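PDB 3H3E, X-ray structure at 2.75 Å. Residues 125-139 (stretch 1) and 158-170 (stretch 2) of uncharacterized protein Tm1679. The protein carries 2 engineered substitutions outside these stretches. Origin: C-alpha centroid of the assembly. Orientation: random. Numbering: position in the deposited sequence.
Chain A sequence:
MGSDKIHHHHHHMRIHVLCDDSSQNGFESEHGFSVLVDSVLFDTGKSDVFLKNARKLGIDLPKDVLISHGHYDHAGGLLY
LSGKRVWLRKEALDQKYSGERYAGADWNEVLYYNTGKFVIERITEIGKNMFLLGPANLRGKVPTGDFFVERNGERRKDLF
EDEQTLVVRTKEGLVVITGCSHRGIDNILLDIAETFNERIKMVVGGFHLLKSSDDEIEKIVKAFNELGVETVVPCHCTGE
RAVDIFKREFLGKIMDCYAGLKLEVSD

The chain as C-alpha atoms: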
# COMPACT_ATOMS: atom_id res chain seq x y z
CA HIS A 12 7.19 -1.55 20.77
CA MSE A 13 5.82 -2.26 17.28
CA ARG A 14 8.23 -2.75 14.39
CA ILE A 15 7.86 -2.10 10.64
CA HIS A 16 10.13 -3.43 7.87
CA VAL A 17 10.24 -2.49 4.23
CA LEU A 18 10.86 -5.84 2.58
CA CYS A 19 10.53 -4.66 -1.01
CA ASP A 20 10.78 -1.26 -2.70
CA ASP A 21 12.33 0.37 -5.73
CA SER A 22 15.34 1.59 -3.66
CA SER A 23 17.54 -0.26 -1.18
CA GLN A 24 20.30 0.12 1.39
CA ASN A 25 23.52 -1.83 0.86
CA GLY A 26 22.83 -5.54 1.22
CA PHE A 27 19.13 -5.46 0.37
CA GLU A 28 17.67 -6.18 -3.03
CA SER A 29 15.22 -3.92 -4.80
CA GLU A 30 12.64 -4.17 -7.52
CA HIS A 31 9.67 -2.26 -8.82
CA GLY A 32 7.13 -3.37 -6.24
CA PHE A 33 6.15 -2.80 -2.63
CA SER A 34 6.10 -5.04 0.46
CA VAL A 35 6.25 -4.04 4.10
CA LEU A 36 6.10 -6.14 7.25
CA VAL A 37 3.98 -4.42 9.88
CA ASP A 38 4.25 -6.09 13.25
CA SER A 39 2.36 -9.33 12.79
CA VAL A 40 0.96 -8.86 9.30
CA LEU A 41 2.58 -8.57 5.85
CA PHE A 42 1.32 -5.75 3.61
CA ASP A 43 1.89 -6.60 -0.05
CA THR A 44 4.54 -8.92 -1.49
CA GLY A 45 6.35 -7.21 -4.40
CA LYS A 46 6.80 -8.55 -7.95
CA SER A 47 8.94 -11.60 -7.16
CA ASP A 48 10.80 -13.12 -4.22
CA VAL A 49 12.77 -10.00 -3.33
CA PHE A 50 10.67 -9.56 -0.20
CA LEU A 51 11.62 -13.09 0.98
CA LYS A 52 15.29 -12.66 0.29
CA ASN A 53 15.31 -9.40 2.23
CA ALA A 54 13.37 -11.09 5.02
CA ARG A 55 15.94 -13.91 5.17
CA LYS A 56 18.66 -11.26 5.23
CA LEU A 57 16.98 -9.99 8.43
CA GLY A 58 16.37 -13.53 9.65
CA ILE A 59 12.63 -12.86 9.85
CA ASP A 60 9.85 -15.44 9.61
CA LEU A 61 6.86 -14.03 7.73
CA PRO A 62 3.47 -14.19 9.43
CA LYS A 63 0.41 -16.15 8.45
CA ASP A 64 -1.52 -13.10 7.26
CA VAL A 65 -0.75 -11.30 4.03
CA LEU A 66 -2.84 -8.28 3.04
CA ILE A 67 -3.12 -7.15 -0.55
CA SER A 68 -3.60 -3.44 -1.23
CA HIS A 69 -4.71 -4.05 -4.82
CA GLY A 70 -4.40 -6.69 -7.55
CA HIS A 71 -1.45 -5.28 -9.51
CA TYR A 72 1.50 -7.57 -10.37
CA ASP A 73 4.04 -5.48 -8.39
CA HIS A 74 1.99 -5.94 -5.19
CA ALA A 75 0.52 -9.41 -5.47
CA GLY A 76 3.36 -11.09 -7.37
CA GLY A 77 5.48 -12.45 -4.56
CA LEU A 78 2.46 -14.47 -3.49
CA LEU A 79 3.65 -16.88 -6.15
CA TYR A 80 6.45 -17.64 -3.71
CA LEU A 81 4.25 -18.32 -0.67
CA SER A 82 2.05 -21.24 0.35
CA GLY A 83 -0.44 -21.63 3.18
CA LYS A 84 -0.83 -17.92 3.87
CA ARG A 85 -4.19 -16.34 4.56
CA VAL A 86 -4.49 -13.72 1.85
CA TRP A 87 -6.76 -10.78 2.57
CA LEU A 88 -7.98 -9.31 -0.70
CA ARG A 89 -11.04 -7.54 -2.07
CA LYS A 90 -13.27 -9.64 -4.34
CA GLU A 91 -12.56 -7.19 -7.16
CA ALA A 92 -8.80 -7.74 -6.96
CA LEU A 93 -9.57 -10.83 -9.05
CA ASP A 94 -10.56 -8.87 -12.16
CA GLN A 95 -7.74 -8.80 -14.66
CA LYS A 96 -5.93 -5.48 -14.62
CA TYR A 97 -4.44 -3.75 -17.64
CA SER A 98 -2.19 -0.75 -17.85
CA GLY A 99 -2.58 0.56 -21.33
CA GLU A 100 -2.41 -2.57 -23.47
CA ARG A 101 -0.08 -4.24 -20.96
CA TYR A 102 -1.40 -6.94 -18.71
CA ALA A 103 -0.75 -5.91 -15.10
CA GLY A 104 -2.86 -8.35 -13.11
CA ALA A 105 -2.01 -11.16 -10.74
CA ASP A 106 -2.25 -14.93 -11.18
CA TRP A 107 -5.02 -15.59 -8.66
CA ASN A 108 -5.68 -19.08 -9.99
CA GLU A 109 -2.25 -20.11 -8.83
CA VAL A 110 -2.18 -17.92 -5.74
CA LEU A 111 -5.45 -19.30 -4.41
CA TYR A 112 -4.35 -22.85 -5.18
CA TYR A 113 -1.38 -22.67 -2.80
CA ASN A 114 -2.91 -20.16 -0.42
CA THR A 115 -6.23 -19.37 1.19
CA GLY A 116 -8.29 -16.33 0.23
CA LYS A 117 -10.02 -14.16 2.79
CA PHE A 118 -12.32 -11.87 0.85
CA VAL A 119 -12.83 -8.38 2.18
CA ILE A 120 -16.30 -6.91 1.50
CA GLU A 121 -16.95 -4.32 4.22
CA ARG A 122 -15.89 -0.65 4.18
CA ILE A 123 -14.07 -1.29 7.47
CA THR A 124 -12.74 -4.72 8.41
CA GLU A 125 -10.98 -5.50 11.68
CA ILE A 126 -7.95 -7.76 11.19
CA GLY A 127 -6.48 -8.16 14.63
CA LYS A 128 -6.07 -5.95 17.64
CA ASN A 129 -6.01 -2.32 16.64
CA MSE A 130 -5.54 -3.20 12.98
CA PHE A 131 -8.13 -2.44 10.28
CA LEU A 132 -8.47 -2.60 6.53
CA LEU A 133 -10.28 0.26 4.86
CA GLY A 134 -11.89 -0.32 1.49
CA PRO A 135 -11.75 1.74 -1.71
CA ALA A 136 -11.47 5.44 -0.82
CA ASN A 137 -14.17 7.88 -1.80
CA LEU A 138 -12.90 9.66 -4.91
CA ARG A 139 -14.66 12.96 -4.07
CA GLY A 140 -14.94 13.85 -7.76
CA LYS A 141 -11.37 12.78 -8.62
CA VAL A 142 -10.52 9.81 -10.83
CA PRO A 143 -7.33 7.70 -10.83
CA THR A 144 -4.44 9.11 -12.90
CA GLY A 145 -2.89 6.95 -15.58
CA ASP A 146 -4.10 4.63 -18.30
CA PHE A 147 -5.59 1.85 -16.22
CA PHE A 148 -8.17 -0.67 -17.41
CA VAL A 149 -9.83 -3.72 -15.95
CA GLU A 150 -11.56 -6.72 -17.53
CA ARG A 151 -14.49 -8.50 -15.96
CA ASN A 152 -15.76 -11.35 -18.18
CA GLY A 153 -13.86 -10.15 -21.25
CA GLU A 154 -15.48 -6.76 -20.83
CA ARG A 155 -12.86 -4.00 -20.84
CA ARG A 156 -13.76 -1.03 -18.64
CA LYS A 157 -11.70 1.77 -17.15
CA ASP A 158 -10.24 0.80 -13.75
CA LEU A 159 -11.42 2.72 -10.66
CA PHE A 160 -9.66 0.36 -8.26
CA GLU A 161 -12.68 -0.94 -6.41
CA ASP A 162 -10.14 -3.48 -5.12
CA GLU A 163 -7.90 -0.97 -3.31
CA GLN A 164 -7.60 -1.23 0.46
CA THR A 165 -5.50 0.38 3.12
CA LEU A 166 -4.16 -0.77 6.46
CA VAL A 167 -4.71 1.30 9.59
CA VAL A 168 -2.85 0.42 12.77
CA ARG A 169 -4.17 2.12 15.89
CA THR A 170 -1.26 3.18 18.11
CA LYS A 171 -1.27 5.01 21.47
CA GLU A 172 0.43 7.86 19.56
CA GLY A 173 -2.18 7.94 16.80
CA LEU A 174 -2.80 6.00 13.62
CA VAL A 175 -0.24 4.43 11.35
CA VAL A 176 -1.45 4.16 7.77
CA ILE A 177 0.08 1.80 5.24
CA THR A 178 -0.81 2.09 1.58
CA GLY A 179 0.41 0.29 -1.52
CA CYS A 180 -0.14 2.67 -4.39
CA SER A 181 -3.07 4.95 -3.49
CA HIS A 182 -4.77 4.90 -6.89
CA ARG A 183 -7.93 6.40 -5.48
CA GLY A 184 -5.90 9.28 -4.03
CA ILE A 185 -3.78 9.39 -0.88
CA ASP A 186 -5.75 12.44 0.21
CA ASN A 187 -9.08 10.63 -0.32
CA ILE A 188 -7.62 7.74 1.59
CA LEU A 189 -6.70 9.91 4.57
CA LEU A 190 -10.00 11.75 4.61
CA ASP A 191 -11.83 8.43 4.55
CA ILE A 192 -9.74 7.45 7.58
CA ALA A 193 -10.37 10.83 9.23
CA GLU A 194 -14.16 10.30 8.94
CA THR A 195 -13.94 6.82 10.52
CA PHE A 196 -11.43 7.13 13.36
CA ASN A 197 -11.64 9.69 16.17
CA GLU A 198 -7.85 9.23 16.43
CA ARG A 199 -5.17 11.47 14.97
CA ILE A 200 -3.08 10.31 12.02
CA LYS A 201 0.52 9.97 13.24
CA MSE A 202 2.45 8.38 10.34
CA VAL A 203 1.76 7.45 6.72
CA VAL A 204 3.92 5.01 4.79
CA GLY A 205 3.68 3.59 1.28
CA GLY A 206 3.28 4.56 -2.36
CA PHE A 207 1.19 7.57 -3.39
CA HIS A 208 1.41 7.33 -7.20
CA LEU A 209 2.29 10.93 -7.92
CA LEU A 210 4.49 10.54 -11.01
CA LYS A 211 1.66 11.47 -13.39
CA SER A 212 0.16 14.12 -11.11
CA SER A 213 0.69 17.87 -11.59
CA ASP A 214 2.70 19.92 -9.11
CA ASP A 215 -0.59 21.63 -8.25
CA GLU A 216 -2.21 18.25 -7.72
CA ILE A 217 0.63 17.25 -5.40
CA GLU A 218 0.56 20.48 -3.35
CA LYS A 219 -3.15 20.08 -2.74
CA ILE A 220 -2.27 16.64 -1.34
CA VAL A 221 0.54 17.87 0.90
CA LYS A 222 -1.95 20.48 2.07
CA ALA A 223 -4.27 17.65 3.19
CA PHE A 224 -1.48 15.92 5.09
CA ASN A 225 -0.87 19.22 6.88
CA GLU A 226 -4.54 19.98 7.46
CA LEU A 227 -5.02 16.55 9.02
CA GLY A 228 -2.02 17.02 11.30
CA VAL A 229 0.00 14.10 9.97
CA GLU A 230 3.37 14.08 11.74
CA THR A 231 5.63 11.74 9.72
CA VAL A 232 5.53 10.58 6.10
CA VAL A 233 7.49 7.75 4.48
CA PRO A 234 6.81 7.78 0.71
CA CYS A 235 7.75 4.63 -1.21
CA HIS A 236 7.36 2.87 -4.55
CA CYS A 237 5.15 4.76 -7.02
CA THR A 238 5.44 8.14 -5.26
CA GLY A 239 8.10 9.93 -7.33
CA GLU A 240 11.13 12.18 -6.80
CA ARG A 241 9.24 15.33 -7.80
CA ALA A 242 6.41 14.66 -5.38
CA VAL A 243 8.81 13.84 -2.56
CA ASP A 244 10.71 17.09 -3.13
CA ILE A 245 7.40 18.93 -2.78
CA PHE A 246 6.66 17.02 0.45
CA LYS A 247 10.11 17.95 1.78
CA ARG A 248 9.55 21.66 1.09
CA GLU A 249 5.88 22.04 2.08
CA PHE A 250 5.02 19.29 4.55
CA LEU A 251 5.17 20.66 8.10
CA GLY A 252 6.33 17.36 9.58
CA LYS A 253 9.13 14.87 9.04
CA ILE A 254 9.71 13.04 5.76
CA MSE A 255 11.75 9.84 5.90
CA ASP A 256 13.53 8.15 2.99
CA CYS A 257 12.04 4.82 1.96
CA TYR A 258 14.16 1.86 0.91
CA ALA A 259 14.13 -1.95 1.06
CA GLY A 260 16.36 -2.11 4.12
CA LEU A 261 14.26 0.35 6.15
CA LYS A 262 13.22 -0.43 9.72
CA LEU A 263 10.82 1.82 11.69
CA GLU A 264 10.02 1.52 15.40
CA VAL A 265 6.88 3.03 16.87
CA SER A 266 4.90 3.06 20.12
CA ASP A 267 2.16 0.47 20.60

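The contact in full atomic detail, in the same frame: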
# COMPACT_ATOMS: atom_id res chain seq x y z
N GLU A 125 -11.99 -5.32 10.64
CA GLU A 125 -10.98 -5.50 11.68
C GLU A 125 -10.16 -6.77 11.45
O GLU A 125 -10.72 -7.84 11.25
CB GLU A 125 -11.60 -5.50 13.07
CG GLU A 125 -10.56 -5.58 14.18
CD GLU A 125 -11.18 -5.53 15.56
OE1 GLU A 125 -12.37 -5.90 15.68
OE2 GLU A 125 -10.48 -5.11 16.51
N ILE A 126 -8.84 -6.64 11.48
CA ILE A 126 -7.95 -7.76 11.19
C ILE A 126 -7.56 -8.45 12.47
O ILE A 126 -7.82 -9.64 12.66
CB ILE A 126 -6.63 -7.28 10.57
CG1 ILE A 126 -6.83 -6.75 9.17
CG2 ILE A 126 -5.62 -8.41 10.51
CD1 ILE A 126 -5.56 -6.15 8.69
N GLY A 127 -6.89 -7.69 13.33
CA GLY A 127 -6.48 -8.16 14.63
C GLY A 127 -6.61 -6.99 15.56
O GLY A 127 -7.34 -6.04 15.26
N LYS A 128 -5.92 -7.03 16.69
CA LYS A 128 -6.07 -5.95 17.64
C LYS A 128 -5.52 -4.65 17.07
O LYS A 128 -4.36 -4.56 16.66
CB LYS A 128 -5.48 -6.30 19.02
CG LYS A 128 -3.98 -6.13 19.19
CD LYS A 128 -3.64 -5.91 20.67
CE LYS A 128 -2.15 -5.67 20.88
NZ LYS A 128 -1.33 -6.85 20.46
N ASN A 129 -6.40 -3.67 16.99
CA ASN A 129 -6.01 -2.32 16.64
C ASN A 129 -5.59 -2.19 15.19
O ASN A 129 -5.05 -1.16 14.78
CB ASN A 129 -4.92 -1.82 17.59
CG ASN A 129 -5.43 -1.69 19.03
OD1 ASN A 129 -6.38 -0.95 19.31
ND2 ASN A 129 -4.79 -2.42 19.95
N MSE A 130 -5.84 -3.23 14.40
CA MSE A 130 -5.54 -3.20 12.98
C MSE A 130 -6.83 -3.32 12.17
O MSE A 130 -7.70 -4.12 12.50
CB MSE A 130 -4.54 -4.31 12.61
CG MSE A 130 -3.10 -4.01 13.02
SE MSE A 130 -1.86 -5.10 12.31
CE MSE A 130 -2.43 -6.64 13.01
N PHE A 131 -6.93 -2.51 11.12
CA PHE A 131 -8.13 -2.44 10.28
C PHE A 131 -7.77 -2.28 8.81
O PHE A 131 -6.82 -1.60 8.47
CB PHE A 131 -8.97 -1.21 10.64
CG PHE A 131 -9.37 -1.15 12.07
CD1 PHE A 131 -8.56 -0.53 13.00
CD2 PHE A 131 -10.58 -1.68 12.48
CE1 PHE A 131 -8.94 -0.47 14.32
CE2 PHE A 131 -10.96 -1.62 13.79
CZ PHE A 131 -10.14 -1.01 14.72
N LEU A 132 -8.58 -2.86 7.94
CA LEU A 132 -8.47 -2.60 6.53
C LEU A 132 -9.61 -1.70 6.13
O LEU A 132 -10.76 -1.97 6.45
CB LEU A 132 -8.60 -3.89 5.73
CG LEU A 132 -7.33 -4.70 5.58
CD1 LEU A 132 -7.69 -6.07 5.05
CD2 LEU A 132 -6.37 -3.97 4.65
N LEU A 133 -9.27 -0.63 5.40
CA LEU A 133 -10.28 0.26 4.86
C LEU A 133 -10.39 0.08 3.36
O LEU A 133 -9.39 0.04 2.65
CB LEU A 133 -9.96 1.70 5.21
CG LEU A 133 -10.60 2.07 6.55
CD1 LEU A 133 -9.83 1.40 7.66
CD2 LEU A 133 -10.64 3.57 6.73
N GLY A 134 -11.62 -0.01 2.88
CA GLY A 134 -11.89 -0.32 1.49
C GLY A 134 -11.64 0.85 0.58
O GLY A 134 -11.09 1.87 1.01
N PRO A 135 -12.05 0.73 -0.69
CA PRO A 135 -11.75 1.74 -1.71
C PRO A 135 -12.15 3.12 -1.21
O PRO A 135 -13.29 3.32 -0.78
CB PRO A 135 -12.65 1.33 -2.87
CG PRO A 135 -13.06 -0.02 -2.61
CD PRO A 135 -13.03 -0.25 -1.16
N ALA A 136 -11.22 4.07 -1.27
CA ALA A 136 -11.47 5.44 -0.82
C ALA A 136 -12.49 6.14 -1.70
O ALA A 136 -12.56 5.89 -2.90
CB ALA A 136 -10.19 6.22 -0.80
N ASN A 137 -13.25 7.02 -1.09
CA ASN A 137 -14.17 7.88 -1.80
C ASN A 137 -13.38 8.84 -2.67
O ASN A 137 -12.54 9.58 -2.18
CB ASN A 137 -15.02 8.64 -0.77
CG ASN A 137 -16.00 9.62 -1.41
OD1 ASN A 137 -15.93 9.93 -2.60
ND2 ASN A 137 -16.92 10.12 -0.60
N LEU A 138 -13.66 8.84 -3.97
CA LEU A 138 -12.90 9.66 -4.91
C LEU A 138 -13.19 11.17 -4.85
O LEU A 138 -12.45 11.96 -5.44
CB LEU A 138 -13.12 9.16 -6.33
CG LEU A 138 -12.39 7.86 -6.65
CD1 LEU A 138 -13.03 7.18 -7.82
CD2 LEU A 138 -10.91 8.11 -6.90
N ARG A 139 -14.24 11.56 -4.14
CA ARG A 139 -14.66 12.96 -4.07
C ARG A 139 -14.52 13.75 -5.37
O ARG A 139 -14.00 14.87 -5.36
CB ARG A 139 -13.93 13.67 -2.94
CG ARG A 139 -14.32 13.15 -1.58
CD ARG A 139 -13.32 13.50 -0.51
NE ARG A 139 -13.66 12.83 0.74
CZ ARG A 139 -13.08 11.72 1.16
NH1 ARG A 139 -12.11 11.16 0.45
NH2 ARG A 139 -13.46 11.18 2.31
N ASP A 158 -10.44 1.38 -15.08
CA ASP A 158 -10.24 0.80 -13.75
C ASP A 158 -10.31 1.88 -12.67
O ASP A 158 -9.49 2.81 -12.67
CB ASP A 158 -8.88 0.10 -13.68
CG ASP A 158 -8.72 -0.78 -12.44
OD1 ASP A 158 -9.64 -0.83 -11.60
OD2 ASP A 158 -7.66 -1.42 -12.30
N LEU A 159 -11.27 1.75 -11.75
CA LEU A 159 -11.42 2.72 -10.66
C LEU A 159 -10.85 2.18 -9.34
O LEU A 159 -10.90 2.85 -8.30
CB LEU A 159 -12.88 3.14 -10.48
CG LEU A 159 -13.66 3.76 -11.65
CD1 LEU A 159 -14.68 4.71 -11.08
CD2 LEU A 159 -12.79 4.51 -12.64
N PHE A 160 -10.33 0.97 -9.39
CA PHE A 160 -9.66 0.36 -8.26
C PHE A 160 -10.59 0.09 -7.09
O PHE A 160 -10.29 0.40 -5.95
CB PHE A 160 -8.43 1.17 -7.87
CG PHE A 160 -7.38 1.18 -8.93
CD1 PHE A 160 -7.42 2.11 -9.94
CD2 PHE A 160 -6.39 0.22 -8.95
CE1 PHE A 160 -6.45 2.10 -10.95
CE2 PHE A 160 -5.42 0.20 -9.95
CZ PHE A 160 -5.45 1.14 -10.95
N GLU A 161 -11.72 -0.52 -7.42
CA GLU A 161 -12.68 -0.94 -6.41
C GLU A 161 -12.06 -2.00 -5.51
O GLU A 161 -12.66 -2.39 -4.50
CB GLU A 161 -13.92 -1.51 -7.09
CG GLU A 161 -14.57 -0.59 -8.10
CD GLU A 161 -15.41 0.48 -7.46
OE1 GLU A 161 -15.36 0.64 -6.22
OE2 GLU A 161 -16.13 1.18 -8.21
N ASP A 162 -10.87 -2.46 -5.88
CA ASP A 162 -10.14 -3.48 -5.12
C ASP A 162 -9.16 -2.92 -4.10
O ASP A 162 -8.64 -3.65 -3.29
CB ASP A 162 -9.36 -4.39 -6.06
CG ASP A 162 -8.41 -3.63 -6.97
OD1 ASP A 162 -8.83 -2.61 -7.56
OD2 ASP A 162 -7.24 -4.06 -7.11
N GLU A 163 -8.92 -1.61 -4.15
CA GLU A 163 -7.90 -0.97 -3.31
C GLU A 163 -8.28 -0.90 -1.85
O GLU A 163 -9.39 -0.49 -1.52
CB GLU A 163 -7.61 0.44 -3.82
CG GLU A 163 -6.53 1.14 -3.06
CD GLU A 163 -5.98 2.34 -3.81
OE1 GLU A 163 -6.57 3.44 -3.69
OE2 GLU A 163 -4.95 2.17 -4.50
N GLN A 164 -7.36 -1.29 -0.98
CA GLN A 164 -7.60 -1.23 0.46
C GLN A 164 -6.36 -0.79 1.19
O GLN A 164 -5.25 -0.88 0.67
CB GLN A 164 -8.10 -2.57 1.00
CG GLN A 164 -7.25 -3.75 0.66
CD GLN A 164 -7.82 -5.03 1.21
OE1 GLN A 164 -8.93 -5.05 1.75
NE2 GLN A 164 -7.08 -6.11 1.08
N THR A 165 -6.56 -0.30 2.40
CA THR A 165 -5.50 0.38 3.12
C THR A 165 -5.49 -0.11 4.56
O THR A 165 -6.54 -0.34 5.15
CB THR A 165 -5.69 1.92 3.07
OG1 THR A 165 -5.57 2.36 1.72
CG2 THR A 165 -4.64 2.62 3.89
N LEU A 166 -4.30 -0.29 5.10
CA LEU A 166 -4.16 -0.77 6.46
C LEU A 166 -4.08 0.41 7.42
O LEU A 166 -3.38 1.38 7.17
CB LEU A 166 -2.92 -1.64 6.57
CG LEU A 166 -2.53 -2.14 7.95
CD1 LEU A 166 -3.61 -3.06 8.43
CD2 LEU A 166 -1.16 -2.85 7.91
N VAL A 167 -4.82 0.32 8.52
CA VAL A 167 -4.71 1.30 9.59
C VAL A 167 -4.38 0.56 10.89
O VAL A 167 -5.08 -0.36 11.30
CB VAL A 167 -6.01 2.11 9.75
CG1 VAL A 167 -5.85 3.16 10.84
CG2 VAL A 167 -6.36 2.76 8.45
N VAL A 168 -3.28 0.97 11.50
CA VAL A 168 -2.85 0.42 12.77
C VAL A 168 -3.05 1.51 13.81
O VAL A 168 -2.51 2.61 13.68
CB VAL A 168 -1.36 0.06 12.76
CG1 VAL A 168 -0.97 -0.65 14.06
CG2 VAL A 168 -1.00 -0.76 11.52
N ARG A 169 -3.84 1.19 14.83
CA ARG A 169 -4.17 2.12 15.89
C ARG A 169 -3.14 2.00 17.02
O ARG A 169 -3.00 0.95 17.65
CB ARG A 169 -5.59 1.87 16.38
CG ARG A 169 -6.10 2.81 17.44
CD ARG A 169 -7.35 2.22 18.06
NE ARG A 169 -8.58 2.73 17.45
CZ ARG A 169 -9.68 2.01 17.28
NH1 ARG A 169 -9.69 0.73 17.64
NH2 ARG A 169 -10.77 2.56 16.74
N THR A 170 -2.42 3.09 17.23
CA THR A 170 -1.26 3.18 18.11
C THR A 170 -1.61 4.17 19.23
O THR A 170 -2.50 5.01 19.05
CB THR A 170 -0.05 3.67 17.27
OG1 THR A 170 0.69 2.53 16.82
CG2 THR A 170 0.88 4.61 18.02
O HOH W 1 -8.27 2.93 1.06
O HOH W 2 -8.63 3.50 -1.69

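The contact is an antiparallel pairing of two neighbouring β-strands, 130-133 and 165-170, held together by a ladder of backbone hydrogen bonds, packed with apolar side chains on both faces, and continued past one end by a proline and two bridging waters.

The strands run at 153° to each other, and the ladder is regular. Phe 131 and Val 167 form a hydrogen-bonded pair, with Phe 131 N donating to Val 167 O and Val 167 N to Phe 131 O, each at 2.8 Å. Leu 133 and Thr 165 repeat the pattern: Leu 133 N reaches Thr 165 O at 2.8 Å, and Thr 165 N reaches Leu 133 O at 2.9 Å. At the other end Arg 169 N donates to Asn 129 O at 2.6 Å and nearly in line, extending the ladder to the type II turn from Gly 127 to Met 130. Asn 129 suits its place there, because its positive phi of 70° is a conformation that asparagine tolerates better than most residues. Between these rungs lie the non-hydrogen-bonded pairs, where CA-H groups approach carbonyls, as in Met 130 CA to Val 167 O at 3.3 Å.

Side chains alternate between the faces. Met 130, a selenomethionine, and Leu 132 share one with Leu 166 and Val 168; Met 130 CG lies 4.1 Å from Val 168 CG1. Ile 126 adds to this apolar cluster, its CD1 3.7 Å from Leu 166 CD1. On the other face, Leu 133 CD1 packs 3.8 Å from Val 167 CG2. The β-branched valines suit extended backbone and present compact hydrocarbon surfaces. Phe 131, partly exposed, lies beside the long side chain of Arg 169: Phe 131 CZ is 3.4 Å from Arg 169 NH1, which sits at the edge of the ring, while Phe 131 CE1 lies over one face of the guanidinium.

Beyond Leu 133 the pattern changes. Pro 135 N stands 3.0 Å from Glu 163 O but has no hydrogen to share, so the ladder gains no rung there. The proline ring contributes by packing instead, with Pro 135 CG 3.1 Å from Glu 161 O, in the type I turn from Phe 160 to Glu 163. Water joins the two stretches here. Water 1 donates to Gly 134 O at 3.0 Å and is hydrogen-bonded to Thr 165 OG1 at 2.8 Å; water 2 accepts from Ala 136 N at 2.7 Å and donates to Glu 163 OE1 at 2.9 Å. The polar side chains of Thr 165 and Glu 163 thus link to the backbone of the opposite stretch.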